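Local coordinates for protein kappa-carrageenase (Pseudoalteromonas carrageenovora, PDB 5OCQ) that catalyses the endohydrolysis of beta-1,4 linkages between galactose 4-sulfate and 3,6-anhydrogalactose in kappa-carrageenan, using a GH16 catalytic domain, at residues 43-48 and 86-91; 110-115 and 144-149; 138-143 and 206-211; 158-163 and 221-226. The protein carries 1 engineered substitution. All coordinates share one frame; numbering follows the deposited sequence.

All four contacts lie in the GH16 catalytic domain, and each has a residue touching the same bound G4S sugar. Contacts 1, 3 and 4 are buried; contact 2 joins two loops and is partly exposed. Contact 1 is the one with pairing between strands: a short parallel match and tryptophan packing. Contact 2 relies on a threonine hydroxyl, a water and a phenylalanine edge. Contacts 3 and 4 touch each other, because strands 135-141 and 153-164 are sheet neighbours. Both use an indole N-H to bond a backbone carbonyl: that of active-site D141 in contact 3, of its neighbour H159 in contact 4. The segments of contact 3 alternate along the chain with those of contacts 2 and 4.

Contact 1: residues 43-48 and 86-91; sequences WSWKNE and YTSGVA. With G4S (4-O-sulfo-beta-D-galactopyranose), chain C.
W45 lays its indole against V90, and the two side chains meet at about a right angle. V90 CB sits over the six-membered ring, 3.7 Å from its centroid, in a CH-pi contact. The methyl V90 CG1 reaches the ring junction, 3.6 Å from W45 CD2. The opposite face of this indole receives W43 NE1, near the rim. W45 CZ3 comes within 3.2 Å of G89 O, which approaches the ring obliquely. W45 CG stands beside its own backbone N (chi1 -56°), which directs the ring toward S88, G89 and V90.

The backbones behind these rings run parallel. S88 N donates to S44 O at 3.0 Å, and K46 N donates to S88 O at 3.1 Å, nearly straight at 167°. This joins strand 43-45 to the long strand 77-97 of the GH16 beta-jellyroll. The pairing ends at K46, where a water links K46 O to V90 N.

W43 and W45 share one face with S88, whose OG bonds to Q233 O. The outer corner of the W43 indole points at the sugar, with CH2 3.5 Å from sulfate oxygen O9 of G4S. The sulfate lies at the ring edge. T87, on the other face with S44, meets K46, whose CD lies 3.9 Å from T87 CG2. Both go on to E64, K46 NZ by a salt bridge and T87 OG1 by a hydrogen bond.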
# COMPACT_ATOMS: atom_id res chain seq x y z
N TRP A 43 10.36 -4.15 9.67
CA TRP A 43 10.24 -5.57 9.34
C TRP A 43 11.12 -5.81 8.10
O TRP A 43 11.56 -4.85 7.50
CB TRP A 43 8.81 -6.00 9.06
CG TRP A 43 8.11 -5.12 8.04
CD1 TRP A 43 8.11 -5.31 6.67
CD2 TRP A 43 7.45 -3.85 8.23
NE1 TRP A 43 7.52 -4.24 6.05
CE2 TRP A 43 6.99 -3.41 6.97
CE3 TRP A 43 7.05 -3.10 9.38
CZ2 TRP A 43 6.36 -2.15 6.80
CZ3 TRP A 43 6.34 -1.92 9.19
CH2 TRP A 43 5.97 -1.48 7.92
N SER A 44 11.29 -7.08 7.71
CA SER A 44 12.04 -7.35 6.46
C SER A 44 11.15 -8.23 5.61
O SER A 44 10.43 -9.13 6.17
CB SER A 44 13.38 -8.02 6.70
OG SER A 44 14.17 -7.15 7.51
N TRP A 45 11.22 -8.09 4.27
CA TRP A 45 10.41 -8.92 3.36
C TRP A 45 11.08 -10.25 3.14
O TRP A 45 12.30 -10.33 2.91
CB TRP A 45 10.24 -8.21 2.03
CG TRP A 45 9.65 -6.84 2.11
CD1 TRP A 45 10.22 -5.69 1.65
CD2 TRP A 45 8.37 -6.46 2.63
NE1 TRP A 45 9.38 -4.63 1.83
CE2 TRP A 45 8.20 -5.07 2.40
CE3 TRP A 45 7.30 -7.16 3.21
CZ2 TRP A 45 7.02 -4.37 2.78
CZ3 TRP A 45 6.17 -6.46 3.63
CH2 TRP A 45 6.01 -5.09 3.39
N LYS A 46 10.30 -11.32 3.11
CA LYS A 46 10.79 -12.62 2.62
C LYS A 46 9.85 -13.19 1.57
O LYS A 46 8.64 -13.24 1.76
CB LYS A 46 10.89 -13.65 3.74
CG LYS A 46 11.91 -13.27 4.86
CD LYS A 46 11.95 -14.27 6.00
CE LYS A 46 12.42 -15.65 5.69
NZ LYS A 46 12.57 -16.39 6.99
N ASN A 47 10.43 -13.72 0.48
CA ASN A 47 9.69 -14.41 -0.55
C ASN A 47 8.85 -15.54 0.03
O ASN A 47 7.72 -15.76 -0.43
CB ASN A 47 10.71 -14.93 -1.59
CG ASN A 47 10.09 -15.81 -2.64
OD1 ASN A 47 9.60 -15.37 -3.60
ND2 ASN A 47 10.04 -17.08 -2.32
N GLU A 48 9.37 -16.23 1.07
CA GLU A 48 8.68 -17.36 1.72
C GLU A 48 7.39 -16.93 2.39
O GLU A 48 6.48 -17.77 2.63
CB GLU A 48 9.64 -18.03 2.73
CG GLU A 48 10.91 -18.68 2.00
CD GLU A 48 12.13 -17.71 1.56
OE1 GLU A 48 12.09 -16.55 1.88
OE2 GLU A 48 13.15 -18.37 1.00
N TYR A 86 10.09 -8.82 13.31
CA TYR A 86 9.02 -9.38 12.49
C TYR A 86 9.44 -9.43 10.99
O TYR A 86 10.26 -8.59 10.53
CB TYR A 86 7.75 -8.57 12.57
CG TYR A 86 7.17 -8.55 13.98
CD1 TYR A 86 6.27 -9.52 14.37
CD2 TYR A 86 7.55 -7.56 14.87
CE1 TYR A 86 5.77 -9.49 15.71
CE2 TYR A 86 7.12 -7.56 16.18
CZ TYR A 86 6.20 -8.50 16.56
OH TYR A 86 5.72 -8.55 17.94
N THR A 87 9.00 -10.45 10.30
CA THR A 87 9.15 -10.50 8.88
C THR A 87 7.76 -10.46 8.24
O THR A 87 6.79 -10.84 8.87
CB THR A 87 9.97 -11.72 8.38
OG1 THR A 87 9.28 -12.96 8.69
CG2 THR A 87 11.39 -11.67 8.92
N SER A 88 7.67 -10.09 6.93
CA SER A 88 6.37 -10.01 6.33
C SER A 88 6.41 -10.22 4.82
O SER A 88 7.47 -10.64 4.27
CB SER A 88 5.69 -8.69 6.70
OG SER A 88 4.30 -8.74 6.42
N GLY A 89 5.27 -10.11 4.14
CA GLY A 89 5.11 -10.46 2.77
C GLY A 89 4.67 -9.24 1.91
O GLY A 89 3.85 -8.35 2.38
N VAL A 90 5.19 -9.24 0.67
CA VAL A 90 4.88 -8.16 -0.30
C VAL A 90 4.78 -8.76 -1.72
O VAL A 90 5.44 -9.75 -2.03
CB VAL A 90 6.02 -7.08 -0.27
CG1 VAL A 90 7.44 -7.63 -0.60
CG2 VAL A 90 5.73 -5.86 -1.13
N ALA A 91 3.99 -8.14 -2.60
CA ALA A 91 4.00 -8.36 -3.99
C ALA A 91 3.96 -6.96 -4.66
O ALA A 91 2.91 -6.30 -4.60
CB ALA A 91 2.79 -9.14 -4.43
C1 G4S C . 2.04 4.87 3.57
C2 G4S C . 3.56 4.82 3.63
C3 G4S C . 4.19 3.70 2.76
C4 G4S C . 3.41 2.40 3.04
C5 G4S C . 1.91 2.61 2.78
C6 G4S C . 1.04 1.39 2.81
O1 G4S C . 1.59 5.65 4.71
O2 G4S C . 4.11 6.08 3.09
O4 G4S C . 3.57 2.17 4.46
O5 G4S C . 1.43 3.56 3.77
O6 G4S C . 0.78 0.94 4.15
S G4S C . 4.42 0.91 5.13
O7 G4S C . 4.48 -0.19 4.13
O8 G4S C . 5.77 1.50 5.45
O9 G4S C . 3.57 0.54 6.27
O HOH W 1 6.83 -11.62 0.20

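Contact 2: residues 110-115 and 144-149; sequences STFPGV and DLTQKS. Engineered in segment 144-149: D144 (natural residue Glu). With G4S (4-O-sulfo-beta-D-galactopyranose), chain C.
A water joins G114 to T146 across the two loops. It accepts from G114 N at 2.7 Å and donates to T146 O at 2.8 Å. Beside it, T146 OG1 lies 2.9 Å from V115 O. The hydroxyl reaches that carbonyl because OG1 sits between the backbone N and the carbonyl carbon of T146 (chi1 65°).

F112 packs beside this polar join. Its CG is anti to its backbone N (chi1 172°), and the ring extends past T146 in the opposite sense, with F112 CD1 3.8 Å from T146 CB. The far rim of the ring meets backbone oxygens close to its plane: F112 CZ is 3.4 Å from K148 O and 3.6 Å from S149 O. P113 CB lies over one face, after a cis peptide bond.

At the start of segment 144-149, D144 OD1 has two partners. O6 of the G4S sugar donates a hydrogen bond to it at 2.6 Å, and R236 NH2 forms a salt bridge with it. D144 is an engineered residue at the proton-donor position, where the natural protein has Glu. Q147 places its amide between R236 NE and D155 OD2. R236, important for substrate recognition, therefore meets this loop at both D144 and Q147. The loop pair flanks the catalytic cleft of the GH16 jellyroll, at the position of the acid/base residue.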
# COMPACT_ATOMS: atom_id res chain seq x y z
N SER A 110 -6.56 -11.84 10.50
CA SER A 110 -7.37 -11.99 11.73
C SER A 110 -6.90 -11.27 12.94
O SER A 110 -7.75 -10.83 13.79
CB SER A 110 -7.57 -13.47 12.04
OG SER A 110 -6.38 -14.06 12.48
N THR A 111 -5.60 -11.11 13.15
CA THR A 111 -5.05 -10.38 14.32
C THR A 111 -5.23 -8.90 14.29
O THR A 111 -4.87 -8.29 13.31
CB THR A 111 -3.60 -10.77 14.51
OG1 THR A 111 -3.53 -12.15 14.73
CG2 THR A 111 -2.92 -9.96 15.60
N PHE A 112 -5.81 -8.31 15.39
CA PHE A 112 -5.98 -6.85 15.49
C PHE A 112 -5.88 -6.48 16.94
O PHE A 112 -6.56 -7.19 17.71
CB PHE A 112 -7.32 -6.37 14.89
CG PHE A 112 -7.60 -4.90 15.15
CD1 PHE A 112 -7.01 -3.90 14.44
CD2 PHE A 112 -8.46 -4.53 16.21
CE1 PHE A 112 -7.26 -2.54 14.67
CE2 PHE A 112 -8.68 -3.21 16.48
CZ PHE A 112 -8.11 -2.20 15.74
N PRO A 113 -5.20 -5.44 17.35
CA PRO A 113 -4.32 -4.57 16.54
C PRO A 113 -2.96 -5.21 16.29
O PRO A 113 -2.52 -6.16 16.98
CB PRO A 113 -4.15 -3.32 17.39
CG PRO A 113 -4.30 -3.87 18.83
CD PRO A 113 -5.29 -4.97 18.77
N GLY A 114 -2.28 -4.64 15.29
CA GLY A 114 -0.83 -4.94 15.11
C GLY A 114 -0.33 -5.07 13.66
O GLY A 114 0.90 -4.98 13.46
N VAL A 115 -1.24 -5.37 12.73
CA VAL A 115 -0.90 -5.51 11.30
C VAL A 115 -1.86 -4.72 10.42
O VAL A 115 -3.04 -4.53 10.80
CB VAL A 115 -0.79 -6.95 10.77
CG1 VAL A 115 0.30 -7.73 11.50
CG2 VAL A 115 -2.09 -7.66 10.81
N ASP A 144 -5.63 1.30 3.35
CA ASP A 144 -4.95 0.68 4.50
C ASP A 144 -5.94 0.18 5.50
O ASP A 144 -6.78 0.98 5.97
CB ASP A 144 -4.04 1.67 5.24
CG ASP A 144 -2.64 1.90 4.57
OD1 ASP A 144 -1.64 1.11 4.95
OD2 ASP A 144 -2.56 2.97 3.95
N LEU A 145 -5.96 -1.11 5.74
CA LEU A 145 -6.89 -1.73 6.64
C LEU A 145 -6.30 -1.87 8.04
O LEU A 145 -5.09 -1.99 8.22
CB LEU A 145 -7.34 -3.12 6.17
CG LEU A 145 -8.13 -3.26 4.86
CD1 LEU A 145 -8.38 -4.65 4.39
CD2 LEU A 145 -9.50 -2.57 5.08
N THR A 146 -7.19 -1.80 9.03
CA THR A 146 -6.86 -2.16 10.42
C THR A 146 -5.67 -1.49 11.00
O THR A 146 -4.89 -2.15 11.69
CB THR A 146 -6.88 -3.68 10.64
OG1 THR A 146 -5.83 -4.38 9.88
CG2 THR A 146 -8.19 -4.35 10.30
N GLN A 147 -5.46 -0.18 10.73
CA GLN A 147 -4.38 0.55 11.32
C GLN A 147 -4.83 1.68 12.28
O GLN A 147 -4.00 2.46 12.71
CB GLN A 147 -3.45 1.11 10.22
CG GLN A 147 -4.01 2.29 9.39
CD GLN A 147 -3.00 2.96 8.45
OE1 GLN A 147 -1.87 2.50 8.29
NE2 GLN A 147 -3.41 4.06 7.82
N LYS A 148 -6.12 1.75 12.55
CA LYS A 148 -6.72 2.81 13.44
C LYS A 148 -7.16 2.12 14.72
O LYS A 148 -7.06 0.91 14.88
CB LYS A 148 -7.83 3.52 12.70
CG LYS A 148 -7.32 4.14 11.38
CD LYS A 148 -8.38 4.88 10.57
CE LYS A 148 -8.21 6.33 10.97
NZ LYS A 148 -6.84 6.50 11.58
N SER A 149 -7.66 2.90 15.68
CA SER A 149 -8.03 2.33 16.97
C SER A 149 -9.27 1.39 16.90
O SER A 149 -9.41 0.48 17.72
CB SER A 149 -8.24 3.51 18.01
OG SER A 149 -9.01 4.52 17.42
C1 G4S C . 2.04 4.87 3.57
C2 G4S C . 3.56 4.82 3.63
C3 G4S C . 4.19 3.70 2.76
C4 G4S C . 3.41 2.40 3.04
C5 G4S C . 1.91 2.61 2.78
C6 G4S C . 1.04 1.39 2.81
O1 G4S C . 1.59 5.65 4.71
O2 G4S C . 4.11 6.08 3.09
O4 G4S C . 3.57 2.17 4.46
O5 G4S C . 1.43 3.56 3.77
O6 G4S C . 0.78 0.94 4.15
S G4S C . 4.42 0.91 5.13
O7 G4S C . 4.48 -0.19 4.13
O8 G4S C . 5.77 1.50 5.45
O9 G4S C . 3.57 0.54 6.27
O HOH W 2 -3.14 -2.52 13.85

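Contact 3: residues 138-143 and 206-211; sequences SEIDVV and ITWYVD. With G4S (4-O-sulfo-beta-D-galactopyranose), chain C.
W208 NE1 donates a hydrogen bond to D141 O at 2.9 Å, with an angle of 161° at the hydrogen. The acceptor lies close to the indole plane. V142 O meets the same ring edge, 3.3 Å from W208 CD1. W208 CG stands beside the backbone N (chi1 -70°), and this turns the N-H edge to the corner at V142. A water that donates to both V142 O and Y209 O adds a second tie.

Earlier in both strands, I140 and I206 meet tip to tip, with their CD1 atoms 4.2 Å apart. I206 CG2 lies over one face of the indole.

The other side of strand 138-141 faces the substrate. The nucleophile E139 and the active-site residue D141 alternate with inward I140. E139 OE1 is 2.9 Å from O2 of G4S and also bonds Y137 OH. D141 OD2 approaches ring oxygen O5 of G4S at 3.4 Å.

V142 and V143 both face F119 in a classic beta bulge. Strand 135-141 runs between strands 115-122 and 153-164. I140 and, at the corner after the strand, V142 pack onto strand 195-201, which pairs with strand 205-210 in the layer behind the cleft.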
# COMPACT_ATOMS: atom_id res chain seq x y z
N SER A 138 5.50 10.22 -5.60
CA SER A 138 4.05 10.10 -5.64
C SER A 138 3.63 8.73 -5.10
O SER A 138 4.25 7.73 -5.45
CB SER A 138 3.49 10.15 -7.13
OG SER A 138 3.77 11.41 -7.78
N GLU A 139 2.68 8.73 -4.19
CA GLU A 139 2.09 7.52 -3.59
C GLU A 139 0.60 7.62 -3.48
O GLU A 139 0.09 8.56 -2.93
CB GLU A 139 2.76 7.19 -2.22
CG GLU A 139 2.17 6.07 -1.50
CD GLU A 139 2.70 5.84 -0.12
OE1 GLU A 139 3.81 6.33 0.24
OE2 GLU A 139 2.00 5.06 0.60
N ILE A 140 -0.13 6.64 -4.02
CA ILE A 140 -1.57 6.51 -3.85
C ILE A 140 -1.87 5.26 -3.02
O ILE A 140 -1.48 4.14 -3.50
CB ILE A 140 -2.33 6.47 -5.22
CG1 ILE A 140 -2.00 7.69 -6.10
CG2 ILE A 140 -3.86 6.26 -4.97
CD1 ILE A 140 -2.60 7.71 -7.49
N ASP A 141 -2.53 5.39 -1.87
CA ASP A 141 -2.92 4.24 -1.08
C ASP A 141 -4.36 3.92 -1.43
O ASP A 141 -5.31 4.72 -1.12
CB ASP A 141 -2.78 4.50 0.39
CG ASP A 141 -1.34 4.73 0.84
OD1 ASP A 141 -0.37 4.52 0.02
OD2 ASP A 141 -1.10 5.11 2.03
N VAL A 142 -4.62 2.80 -2.08
CA VAL A 142 -6.00 2.39 -2.40
C VAL A 142 -6.75 2.12 -1.11
O VAL A 142 -7.92 2.54 -0.93
CB VAL A 142 -6.10 1.18 -3.33
CG1 VAL A 142 -7.56 0.90 -3.79
CG2 VAL A 142 -5.17 1.34 -4.50
N VAL A 143 -6.14 1.37 -0.17
CA VAL A 143 -6.70 1.10 1.18
C VAL A 143 -5.62 0.73 2.12
O VAL A 143 -4.68 -0.01 1.71
CB VAL A 143 -7.80 0.09 1.24
CG1 VAL A 143 -7.32 -1.37 0.85
CG2 VAL A 143 -8.49 0.03 2.59
N ILE A 206 -8.87 11.70 -8.51
CA ILE A 206 -8.67 10.32 -7.93
C ILE A 206 -9.91 9.99 -7.13
O ILE A 206 -10.27 10.79 -6.23
CB ILE A 206 -7.40 10.37 -7.06
CG1 ILE A 206 -6.20 10.85 -7.86
CG2 ILE A 206 -7.09 8.98 -6.52
CD1 ILE A 206 -4.93 11.12 -7.05
N THR A 207 -10.57 8.86 -7.36
CA THR A 207 -11.82 8.47 -6.73
C THR A 207 -11.68 7.02 -6.20
O THR A 207 -11.27 6.13 -7.00
CB THR A 207 -12.99 8.53 -7.72
OG1 THR A 207 -12.90 9.80 -8.42
CG2 THR A 207 -14.31 8.23 -7.08
N TRP A 208 -12.02 6.84 -4.94
CA TRP A 208 -11.86 5.54 -4.25
C TRP A 208 -13.17 4.82 -4.04
O TRP A 208 -14.20 5.46 -3.74
CB TRP A 208 -11.20 5.73 -2.92
CG TRP A 208 -9.78 6.13 -2.84
CD1 TRP A 208 -8.73 5.29 -2.47
CD2 TRP A 208 -9.16 7.43 -2.98
NE1 TRP A 208 -7.59 5.97 -2.38
CE2 TRP A 208 -7.79 7.28 -2.66
CE3 TRP A 208 -9.63 8.73 -3.38
CZ2 TRP A 208 -6.87 8.35 -2.67
CZ3 TRP A 208 -8.69 9.77 -3.41
CH2 TRP A 208 -7.33 9.58 -3.02
N TYR A 209 -13.16 3.49 -4.07
CA TYR A 209 -14.32 2.70 -3.99
C TYR A 209 -14.16 1.57 -3.00
O TYR A 209 -13.08 0.98 -2.93
CB TYR A 209 -14.59 2.09 -5.38
CG TYR A 209 -14.94 3.05 -6.48
CD1 TYR A 209 -13.93 3.78 -7.16
CD2 TYR A 209 -16.29 3.25 -6.82
CE1 TYR A 209 -14.26 4.67 -8.17
CE2 TYR A 209 -16.59 4.16 -7.82
CZ TYR A 209 -15.60 4.85 -8.45
OH TYR A 209 -15.86 5.82 -9.48
N VAL A 210 -15.21 1.19 -2.24
CA VAL A 210 -15.23 -0.01 -1.38
C VAL A 210 -16.50 -0.72 -1.70
O VAL A 210 -17.62 -0.12 -1.47
CB VAL A 210 -15.19 0.30 0.14
CG1 VAL A 210 -15.31 -1.00 0.96
CG2 VAL A 210 -13.87 1.11 0.46
N ASP A 211 -16.44 -1.96 -2.16
CA ASP A 211 -17.67 -2.69 -2.55
C ASP A 211 -18.58 -1.83 -3.50
O ASP A 211 -19.82 -1.87 -3.39
CB ASP A 211 -18.39 -3.21 -1.27
CG ASP A 211 -17.76 -4.42 -0.63
OD1 ASP A 211 -16.89 -5.07 -1.30
OD2 ASP A 211 -18.21 -4.82 0.51
C1 G4S C . 2.04 4.87 3.57
C2 G4S C . 3.56 4.82 3.63
C3 G4S C . 4.19 3.70 2.76
C4 G4S C . 3.41 2.40 3.04
C5 G4S C . 1.91 2.61 2.78
C6 G4S C . 1.04 1.39 2.81
O1 G4S C . 1.59 5.65 4.71
O2 G4S C . 4.11 6.08 3.09
O4 G4S C . 3.57 2.17 4.46
O5 G4S C . 1.43 3.56 3.77
O6 G4S C . 0.78 0.94 4.15
S G4S C . 4.42 0.91 5.13
O7 G4S C . 4.48 -0.19 4.13
O8 G4S C . 5.77 1.50 5.45
O9 G4S C . 3.57 0.54 6.27
O HOH W 3 -10.55 1.46 -1.38

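Contact 4: residues 158-163 and 221-226; sequences LHNIVV and LYWHRQ. With G4S (4-O-sulfo-beta-D-galactopyranose), chain C.
L158 opens the segment by packing on the indole of W223. Its methyl CD1 stands over one face, 3.6 Å from the centroid of the six-membered ring, in a CH-pi contact. L158 CB adds a contact of 3.5 Å to W223 CZ2. The opposite face of the indole is taken by Y222 CB.

H159 points its side chain the other way, to the sugar. H159 NE2 lies 3.1 Å from O1 of G4S, and the imidazole turns one face to the sugar ring. Its backbone serves the contact instead. W223 NE1 donates to H159 O at 3.0 Å, with an angle of 161° at the hydrogen. H159 O lies close to the indole plane, but the N-H comes to the carbonyl from above the carbonyl plane.

N160 faces the loop again, between two rings. The amide stands steeply to the W223 ring, 81° apart, but lies only 20° from the plane of Y222. N160 ND2 is 3.5 Å from Y222 CD2. N160 OD1 comes near W223 CZ2 and takes its hydrogen bond from N180 ND2.

V162 completes the alternation, with CG2 3.9 Å from Y222 CE1. Loop 221-226 thus packs against strand 153-164, beside M171 of strand 167-171 and I206 of strand 205-210. S138 of strand 135-141 bonds Y222 O through its hydroxyl.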
# COMPACT_ATOMS: atom_id res chain seq x y z
N LEU A 158 -3.21 9.78 0.36
CA LEU A 158 -2.21 10.17 -0.60
C LEU A 158 -0.98 10.69 0.07
O LEU A 158 -1.09 11.29 1.13
CB LEU A 158 -2.78 11.30 -1.54
CG LEU A 158 -4.03 11.01 -2.35
CD1 LEU A 158 -4.54 12.26 -3.10
CD2 LEU A 158 -3.67 9.97 -3.37
N HIS A 159 0.19 10.41 -0.50
CA HIS A 159 1.51 10.86 -0.02
C HIS A 159 2.34 11.38 -1.12
O HIS A 159 2.27 10.92 -2.27
CB HIS A 159 2.25 9.75 0.78
CG HIS A 159 1.44 9.09 1.83
ND1 HIS A 159 0.44 8.19 1.62
CD2 HIS A 159 1.45 9.31 3.15
CE1 HIS A 159 -0.05 7.75 2.77
NE2 HIS A 159 0.59 8.41 3.72
N ASN A 160 3.16 12.43 -0.84
CA ASN A 160 4.02 12.96 -1.90
C ASN A 160 5.14 13.81 -1.29
O ASN A 160 5.00 14.22 -0.14
CB ASN A 160 3.23 13.79 -2.93
CG ASN A 160 2.42 14.98 -2.25
OD1 ASN A 160 1.44 14.79 -1.55
ND2 ASN A 160 2.86 16.17 -2.53
N ILE A 161 6.18 14.02 -2.06
CA ILE A 161 7.16 15.06 -1.72
C ILE A 161 7.08 16.12 -2.82
O ILE A 161 7.23 15.80 -3.99
CB ILE A 161 8.53 14.45 -1.63
CG1 ILE A 161 8.65 13.37 -0.55
CG2 ILE A 161 9.60 15.57 -1.44
CD1 ILE A 161 9.94 12.58 -0.63
N VAL A 162 6.96 17.41 -2.47
CA VAL A 162 6.90 18.43 -3.49
C VAL A 162 7.76 19.64 -2.98
O VAL A 162 7.86 19.82 -1.78
CB VAL A 162 5.46 18.90 -3.75
CG1 VAL A 162 4.79 19.44 -2.49
CG2 VAL A 162 5.37 19.89 -4.92
N VAL A 163 8.36 20.35 -3.91
CA VAL A 163 9.28 21.48 -3.54
C VAL A 163 8.37 22.72 -3.32
O VAL A 163 7.68 23.12 -4.25
CB VAL A 163 10.32 21.70 -4.64
CG1 VAL A 163 11.16 22.96 -4.33
CG2 VAL A 163 11.25 20.52 -4.73
N LEU A 221 -3.36 16.56 -8.00
CA LEU A 221 -2.36 17.62 -8.02
C LEU A 221 -0.95 17.13 -8.23
O LEU A 221 -0.17 17.75 -8.93
CB LEU A 221 -2.41 18.43 -6.71
CG LEU A 221 -3.82 19.03 -6.37
CD1 LEU A 221 -3.74 19.58 -4.99
CD2 LEU A 221 -4.14 20.14 -7.38
N TYR A 222 -0.56 16.00 -7.63
CA TYR A 222 0.86 15.67 -7.42
C TYR A 222 1.11 14.14 -7.72
O TYR A 222 2.16 13.63 -7.33
CB TYR A 222 1.30 15.93 -5.98
CG TYR A 222 1.08 17.40 -5.49
CD1 TYR A 222 1.64 18.41 -6.21
CD2 TYR A 222 0.35 17.68 -4.36
CE1 TYR A 222 1.52 19.77 -5.79
CE2 TYR A 222 0.19 19.02 -3.93
CZ TYR A 222 0.79 20.03 -4.66
OH TYR A 222 0.61 21.37 -4.22
N TRP A 223 0.13 13.45 -8.27
CA TRP A 223 0.20 11.98 -8.48
C TRP A 223 0.26 11.57 -9.92
O TRP A 223 -0.61 10.85 -10.46
CB TRP A 223 -0.87 11.26 -7.62
CG TRP A 223 -0.76 11.66 -6.25
CD1 TRP A 223 0.05 11.06 -5.33
CD2 TRP A 223 -1.33 12.81 -5.56
NE1 TRP A 223 0.09 11.78 -4.18
CE2 TRP A 223 -0.80 12.82 -4.26
CE3 TRP A 223 -2.27 13.79 -5.91
CZ2 TRP A 223 -1.09 13.81 -3.32
CZ3 TRP A 223 -2.58 14.80 -4.94
CH2 TRP A 223 -2.01 14.78 -3.67
N HIS A 224 1.31 12.02 -10.60
CA HIS A 224 1.48 11.73 -12.03
C HIS A 224 2.74 10.95 -12.35
O HIS A 224 3.00 10.60 -13.56
CB HIS A 224 1.48 13.09 -12.81
CG HIS A 224 0.22 13.89 -12.66
ND1 HIS A 224 0.07 14.94 -11.76
CD2 HIS A 224 -0.96 13.79 -13.29
CE1 HIS A 224 -1.18 15.38 -11.78
NE2 HIS A 224 -1.83 14.69 -12.69
N ARG A 225 3.53 10.61 -11.36
CA ARG A 225 4.78 9.88 -11.61
C ARG A 225 4.44 8.39 -11.96
O ARG A 225 3.32 7.89 -11.68
CB ARG A 225 5.71 10.01 -10.41
CG ARG A 225 6.37 11.41 -10.21
CD ARG A 225 7.08 11.47 -8.92
NE ARG A 225 8.23 10.55 -8.83
CZ ARG A 225 9.39 10.65 -9.50
NH1 ARG A 225 9.61 11.68 -10.38
NH2 ARG A 225 10.34 9.76 -9.35
N GLN A 226 5.43 7.68 -12.48
CA GLN A 226 5.30 6.20 -12.70
C GLN A 226 5.37 5.47 -11.35
O GLN A 226 6.34 5.64 -10.57
CB GLN A 226 6.47 5.71 -13.56
CG GLN A 226 6.37 6.19 -15.03
CD GLN A 226 5.20 5.65 -15.76
OE1 GLN A 226 4.90 4.45 -15.72
NE2 GLN A 226 4.34 6.56 -16.24
C1 G4S C . 2.04 4.87 3.57
C2 G4S C . 3.56 4.82 3.63
C3 G4S C . 4.19 3.70 2.76
C4 G4S C . 3.41 2.40 3.04
C5 G4S C . 1.91 2.61 2.78
C6 G4S C . 1.04 1.39 2.81
O1 G4S C . 1.59 5.65 4.71
O2 G4S C . 4.11 6.08 3.09
O4 G4S C . 3.57 2.17 4.46
O5 G4S C . 1.43 3.56 3.77
O6 G4S C . 0.78 0.94 4.15
S G4S C . 4.42 0.91 5.13
O7 G4S C . 4.48 -0.19 4.13
O8 G4S C . 5.77 1.50 5.45
O9 G4S C . 3.57 0.54 6.27